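Local coordinates for NikO protein (Streptomyces tendae, PDB 4FQD), which catalyses an enolpyruvyl transfer essential in nikkomycin biosynthesis and belongs to the MurA branch of the EPSP synthase family, at residues G26-T30 against L283-G287; L265-T270 against F340-F346. The protein carries 4 engineered substitutions. Residue numbers count along the deposited sequence, not the author numbering.

Contact 1 of 2, residues G26-T30 against L283-G287; sequences GAVRT and LRITG
Val28 lays its side chain, in the m rotamer, over that of Ile285 on the neighbouring parallel strand, with Val28 CG2 3.7 Å from Ile285 CG1 and, more loosely, 4.5 Å from Leu283 CD2. Both backbones are extended, and the axes of strands 27-29 and 283-286 approach to 4.8 Å at 19°. Val28 pairs with Ile285 and Arg29 with Thr286, their CA atoms 5.0 and 4.7 Å apart. The hydrogen bonds zigzag as parallel pairing requires: Val28 N to Arg284 O (3.1 Å), Thr286 N to Val28 O (2.9 Å) and Thr30 N to Thr286 O (2.9 Å). Strand 27-29 thereby edges a mixed sheet in which 283-286 also pairs, antiparallel, with 317-320. This is the sheet of a βαβαββ unit, the repeat of the inverse α/β barrel of enolpyruvyl transferases, with its edge strand supplied from 253 residues earlier in the chain. Val28 and Ile285 share the face turned to helix 265-278, where both touch Trp271. The face bearing Arg29, Arg284 and Thr286 is more open; there Arg284 forms a salt bridge with Glu317, and Thr286 OG1 (chi1 p) lies 3.4 Å from Arg29 CB. Thr30, also p, gives Thr286 O a second donor, OG1 at 2.9 Å. Gly287 fits beside that hydroxyl, which a CB would strike. At the other end Gly26, at phi/psi 128/-157, adopts a conformation that itself calls for glycine, and its O sits 3.3 Å from Leu283 CD1.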
loop_
_atom_site.group_PDB
_atom_site.type_symbol
_atom_site.label_atom_id
_atom_site.label_comp_id
_atom_site.label_asym_id
_atom_site.label_seq_id
_atom_site.Cartn_x
_atom_site.Cartn_y
_atom_site.Cartn_z
ATOM N N GLY A 26 -30.482 7.184 -16.409
ATOM C CA GLY A 26 -30.427 6.802 -17.807
ATOM C C GLY A 26 -29.389 5.728 -18.069
ATOM O O GLY A 26 -29.009 4.984 -17.164
ATOM N N ALA A 27 -28.931 5.649 -19.312
ATOM C CA ALA A 27 -27.922 4.672 -19.694
ATOM C C ALA A 27 -26.743 5.351 -20.379
ATOM O O ALA A 27 -26.905 6.369 -21.051
ATOM C CB ALA A 27 -28.525 3.611 -20.600
ATOM N N VAL A 28 -25.556 4.783 -20.199
ATOM C CA VAL A 28 -24.353 5.299 -20.840
ATOM C C VAL A 28 -23.648 4.203 -21.630
ATOM O O VAL A 28 -23.591 3.052 -21.198
ATOM C CB VAL A 28 -23.369 5.898 -19.812
ATOM C CG1 VAL A 28 -23.914 7.198 -19.246
ATOM C CG2 VAL A 28 -23.086 4.903 -18.698
ATOM N N ARG A 29 -23.122 4.562 -22.795
ATOM C CA ARG A 29 -22.337 3.624 -23.585
ATOM C C ARG A 29 -20.873 4.045 -23.599
ATOM O O ARG A 29 -20.550 5.212 -23.823
ATOM C CB ARG A 29 -22.887 3.498 -25.012
ATOM C CG ARG A 29 -22.939 4.801 -25.790
ATOM C CD ARG A 29 -23.449 4.578 -27.205
ATOM N NE ARG A 29 -22.585 3.683 -27.973
ATOM C CZ ARG A 29 -23.017 2.618 -28.640
ATOM N NH1 ARG A 29 -24.307 2.308 -28.637
ATOM N NH2 ARG A 29 -22.160 1.861 -29.313
ATOM N N THR A 30 -19.991 3.087 -23.343
ATOM C CA THR A 30 -18.565 3.365 -23.276
ATOM C C THR A 30 -17.929 3.371 -24.658
ATOM O O THR A 30 -18.470 2.803 -25.607
ATOM C CB THR A 30 -17.834 2.330 -22.401
ATOM O OG1 THR A 30 -18.057 1.016 -22.928
ATOM C CG2 THR A 30 -18.339 2.389 -20.968
ATOM N N LEU A 283 -27.338 2.735 -12.430
ATOM C CA LEU A 283 -26.856 3.249 -13.706
ATOM C C LEU A 283 -26.319 2.134 -14.596
ATOM O O LEU A 283 -25.340 1.468 -14.257
ATOM C CB LEU A 283 -25.769 4.299 -13.476
ATOM C CG LEU A 283 -25.292 5.047 -14.722
ATOM C CD1 LEU A 283 -26.410 5.917 -15.275
ATOM C CD2 LEU A 283 -24.058 5.880 -14.415
ATOM N N ARG A 284 -26.964 1.940 -15.741
ATOM C CA ARG A 284 -26.552 0.908 -16.682
ATOM C C ARG A 284 -25.427 1.423 -17.574
ATOM O O ARG A 284 -25.558 2.467 -18.214
ATOM C CB ARG A 284 -27.741 0.453 -17.526
ATOM C CG ARG A 284 -27.760 -1.036 -17.828
ATOM C CD ARG A 284 -29.076 -1.444 -18.465
ATOM N NE ARG A 284 -29.305 -0.747 -19.727
ATOM C CZ ARG A 284 -28.941 -1.218 -20.914
ATOM N NH1 ARG A 284 -28.332 -2.391 -21.003
ATOM N NH2 ARG A 284 -29.185 -0.519 -22.012
ATOM N N ILE A 285 -24.319 0.689 -17.604
ATOM C CA ILE A 285 -23.149 1.082 -18.382
ATOM C C ILE A 285 -22.813 -0.004 -19.400
ATOM O O ILE A 285 -22.405 -1.104 -19.032
ATOM C CB ILE A 285 -21.933 1.311 -17.468
ATOM C CG1 ILE A 285 -22.318 2.196 -16.280
ATOM C CG2 ILE A 285 -20.784 1.923 -18.253
ATOM C CD1 ILE A 285 -21.324 2.158 -15.140
ATOM N N THR A 286 -22.978 0.312 -20.681
ATOM C CA THR A 286 -22.819 -0.686 -21.735
ATOM C C THR A 286 -21.498 -0.562 -22.491
ATOM O O THR A 286 -20.835 0.474 -22.454
ATOM C CB THR A 286 -23.976 -0.626 -22.751
ATOM O OG1 THR A 286 -23.938 0.623 -23.451
ATOM C CG2 THR A 286 -25.317 -0.771 -22.043
ATOM N N GLY A 287 -21.131 -1.637 -23.183
ATOM C CA GLY A 287 -19.915 -1.678 -23.971
ATOM C C GLY A 287 -19.652 -3.093 -24.443
ATOM O O GLY A 287 -19.775 -4.035 -23.664
#

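Contact 2 of 2, residues L265-T270 against F340-F346; sequences LIEVVT and FSDSQPF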
loop_
_atom_site.group_PDB
_atom_site.type_symbol
_atom_site.label_atom_id
_atom_site.label_comp_id
_atom_site.label_asym_id
_atom_site.label_seq_id
_atom_site.Cartn_x
_atom_site.Cartn_y
_atom_site.Cartn_z
ATOM N N LEU A 265 -11.127 1.298 -19.963
ATOM C CA LEU A 265 -11.063 0.847 -18.578
ATOM C C LEU A 265 -11.363 1.964 -17.584
ATOM O O LEU A 265 -12.130 1.777 -16.641
ATOM C CB LEU A 265 -9.688 0.240 -18.282
ATOM C CG LEU A 265 -9.221 -0.873 -19.222
ATOM C CD1 LEU A 265 -7.896 -1.453 -18.759
ATOM C CD2 LEU A 265 -10.272 -1.959 -19.327
ATOM N N ILE A 266 -10.757 3.125 -17.799
ATOM C CA ILE A 266 -10.923 4.245 -16.880
ATOM C C ILE A 266 -12.293 4.900 -17.040
ATOM O O ILE A 266 -12.836 5.460 -16.087
ATOM C CB ILE A 266 -9.802 5.290 -17.048
ATOM C CG1 ILE A 266 -8.438 4.599 -17.080
ATOM C CG2 ILE A 266 -9.846 6.311 -15.921
ATOM C CD1 ILE A 266 -8.151 3.759 -15.850
ATOM N N GLU A 267 -12.858 4.821 -18.242
ATOM C CA GLU A 267 -14.200 5.342 -18.466
ATOM C C GLU A 267 -15.213 4.527 -17.671
ATOM O O GLU A 267 -16.166 5.077 -17.118
ATOM C CB GLU A 267 -14.565 5.330 -19.952
ATOM C CG GLU A 267 -15.923 5.953 -20.241
ATOM C CD GLU A 267 -16.351 5.811 -21.688
ATOM O OE1 GLU A 267 -15.574 5.250 -22.490
ATOM O OE2 GLU A 267 -17.469 6.261 -22.022
ATOM N N VAL A 268 -14.998 3.216 -17.614
ATOM C CA VAL A 268 -15.850 2.333 -16.827
ATOM C C VAL A 268 -15.783 2.718 -15.354
ATOM O O VAL A 268 -16.811 2.848 -14.691
ATOM C CB VAL A 268 -15.448 0.853 -16.990
ATOM C CG1 VAL A 268 -16.231 -0.024 -16.023
ATOM C CG2 VAL A 268 -15.667 0.398 -18.423
ATOM N N VAL A 269 -14.564 2.908 -14.856
ATOM C CA VAL A 269 -14.346 3.353 -13.485
ATOM C C VAL A 269 -15.057 4.678 -13.234
ATOM O O VAL A 269 -15.715 4.859 -12.208
ATOM C CB VAL A 269 -12.841 3.527 -13.186
ATOM C CG1 VAL A 269 -12.633 4.131 -11.802
ATOM C CG2 VAL A 269 -12.116 2.197 -13.308
ATOM N N THR A 270 -14.930 5.593 -14.191
ATOM C CA THR A 270 -15.527 6.920 -14.088
ATOM C C THR A 270 -17.045 6.857 -13.948
ATOM O O THR A 270 -17.630 7.568 -13.132
ATOM C CB THR A 270 -15.168 7.790 -15.310
ATOM O OG1 THR A 270 -13.743 7.859 -15.448
ATOM C CG2 THR A 270 -15.726 9.195 -15.150
ATOM N N PHE A 340 -4.844 0.773 -11.449
ATOM C CA PHE A 340 -4.374 1.804 -12.367
ATOM C C PHE A 340 -4.142 3.127 -11.651
ATOM O O PHE A 340 -4.788 3.427 -10.648
ATOM C CB PHE A 340 -5.374 2.012 -13.506
ATOM C CG PHE A 340 -5.213 1.045 -14.640
ATOM C CD1 PHE A 340 -4.156 1.170 -15.526
ATOM C CD2 PHE A 340 -6.127 0.022 -14.832
ATOM C CE1 PHE A 340 -4.006 0.286 -16.575
ATOM C CE2 PHE A 340 -5.982 -0.864 -15.879
ATOM C CZ PHE A 340 -4.921 -0.731 -16.753
ATOM N N SER A 341 -3.217 3.919 -12.178
ATOM C CA SER A 341 -2.925 5.226 -11.616
ATOM C C SER A 341 -4.065 6.195 -11.919
ATOM O O SER A 341 -4.336 7.114 -11.149
ATOM C CB SER A 341 -1.609 5.757 -12.184
ATOM O OG SER A 341 -1.128 6.846 -11.417
ATOM N N ASP A 342 -4.733 5.971 -13.046
ATOM C CA ASP A 342 -5.839 6.822 -13.472
ATOM C C ASP A 342 -7.122 6.526 -12.700
ATOM O O ASP A 342 -8.047 7.338 -12.688
ATOM C CB ASP A 342 -6.090 6.662 -14.973
ATOM C CG ASP A 342 -4.977 7.249 -15.815
ATOM O OD1 ASP A 342 -4.412 8.287 -15.411
ATOM O OD2 ASP A 342 -4.667 6.677 -16.880
ATOM N N SER A 343 -7.173 5.361 -12.062
ATOM C CA SER A 343 -8.358 4.951 -11.315
ATOM C C SER A 343 -8.370 5.560 -9.916
ATOM O O SER A 343 -9.430 5.767 -9.324
ATOM C CB SER A 343 -8.425 3.424 -11.220
ATOM O OG SER A 343 -8.476 2.834 -12.508
ATOM N N GLN A 344 -7.180 5.850 -9.404
ATOM C CA GLN A 344 -7.011 6.376 -8.050
ATOM C C GLN A 344 -7.795 7.659 -7.695
ATOM O O GLN A 344 -8.346 7.745 -6.597
ATOM C CB GLN A 344 -5.516 6.511 -7.721
ATOM C CG GLN A 344 -5.115 7.826 -7.091
ATOM C CD GLN A 344 -3.958 8.477 -7.818
ATOM O OE1 GLN A 344 -3.979 9.676 -8.091
ATOM N NE2 GLN A 344 -2.936 7.688 -8.135
ATOM N N PRO A 345 -7.852 8.653 -8.604
ATOM C CA PRO A 345 -8.610 9.857 -8.234
ATOM C C PRO A 345 -10.095 9.593 -7.980
ATOM O O PRO A 345 -10.690 10.225 -7.106
ATOM C CB PRO A 345 -8.445 10.764 -9.458
ATOM C CG PRO A 345 -7.183 10.316 -10.090
ATOM C CD PRO A 345 -7.144 8.833 -9.885
ATOM N N PHE A 346 -10.680 8.668 -8.733
ATOM C CA PHE A 346 -12.092 8.345 -8.573
ATOM C C PHE A 346 -12.333 7.537 -7.301
ATOM O O PHE A 346 -13.397 7.625 -6.690
ATOM C CB PHE A 346 -12.609 7.593 -9.798
ATOM C CG PHE A 346 -12.369 8.316 -11.091
ATOM C CD1 PHE A 346 -13.205 9.345 -11.489
ATOM C CD2 PHE A 346 -11.303 7.971 -11.904
ATOM C CE1 PHE A 346 -12.985 10.015 -12.676
ATOM C CE2 PHE A 346 -11.077 8.636 -13.093
ATOM C CZ PHE A 346 -11.919 9.660 -13.480
#
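Leu265, in the first turn of helix 265-278, directs its side chain at Phe340 and brings CD1 to 3.5 Å from Phe340 CE2. Ile266 has the largest area covered by the other segment: its CD1 fits between Phe340 CB (4.0 Å), Asp342 CB (3.7 Å) and Ser343 OG (3.5 Å), while its CG2 reaches Phe346 CE2 at 3.9 Å. Asp342 turns its carboxylate to a salt bridge with Arg368, and the Ser343 hydroxyl bonds to Glu300, so the Ile266 CD1 methyl packs against side chains whose polar atoms Asp342 OD1 and Ser343 OG have partners outside the contact. No hydrogen bond joins the two segments. Helix 344-351 follows in the chain, and helix 409-419 covers the contact through Arg410, Ala413 and Leu417. Such packing of helices from successive βαβαββ units makes the core of the inverse α/β barrel. Glu267 and Val268 face other neighbours. One turn on from Leu265, Val269 sets CG2 3.8 Å from Ser343 OG and CG1 4.0 Å from Phe346 CB. Thr270 then places OG1 over one face of the Phe346 ring, 3.2 Å from CZ. Its m rotamer folds that hydroxyl back onto the helix, where OG1 donates to Ile266 O at 2.6 Å; OG1 is also hydrogen-bonded to Tyr438.

Overall arrangement
Helix 265-278 and strand 283-286 follow each other in the chain, so contact 2 packs the start of the helix that leads into the sheet of contact 1. The contact centres lie 16 Å apart, yet the two touch directly: Glu267 OE2 is 3.3 Å from Thr30 CA, and Val268 CG2 is 4.2 Å from Thr30 CG2. The helix thus presents one side to strand 27-29 and another to segment 340-346. Contact 1 is partly exposed, with its centre about 19 Å from the centre of the chain, whereas contact 2 is buried, at about 9 Å. A sulfate ion, probably from the crystallisation liquor, is bound about 4 Å from the Asp342 side chain in contact 2.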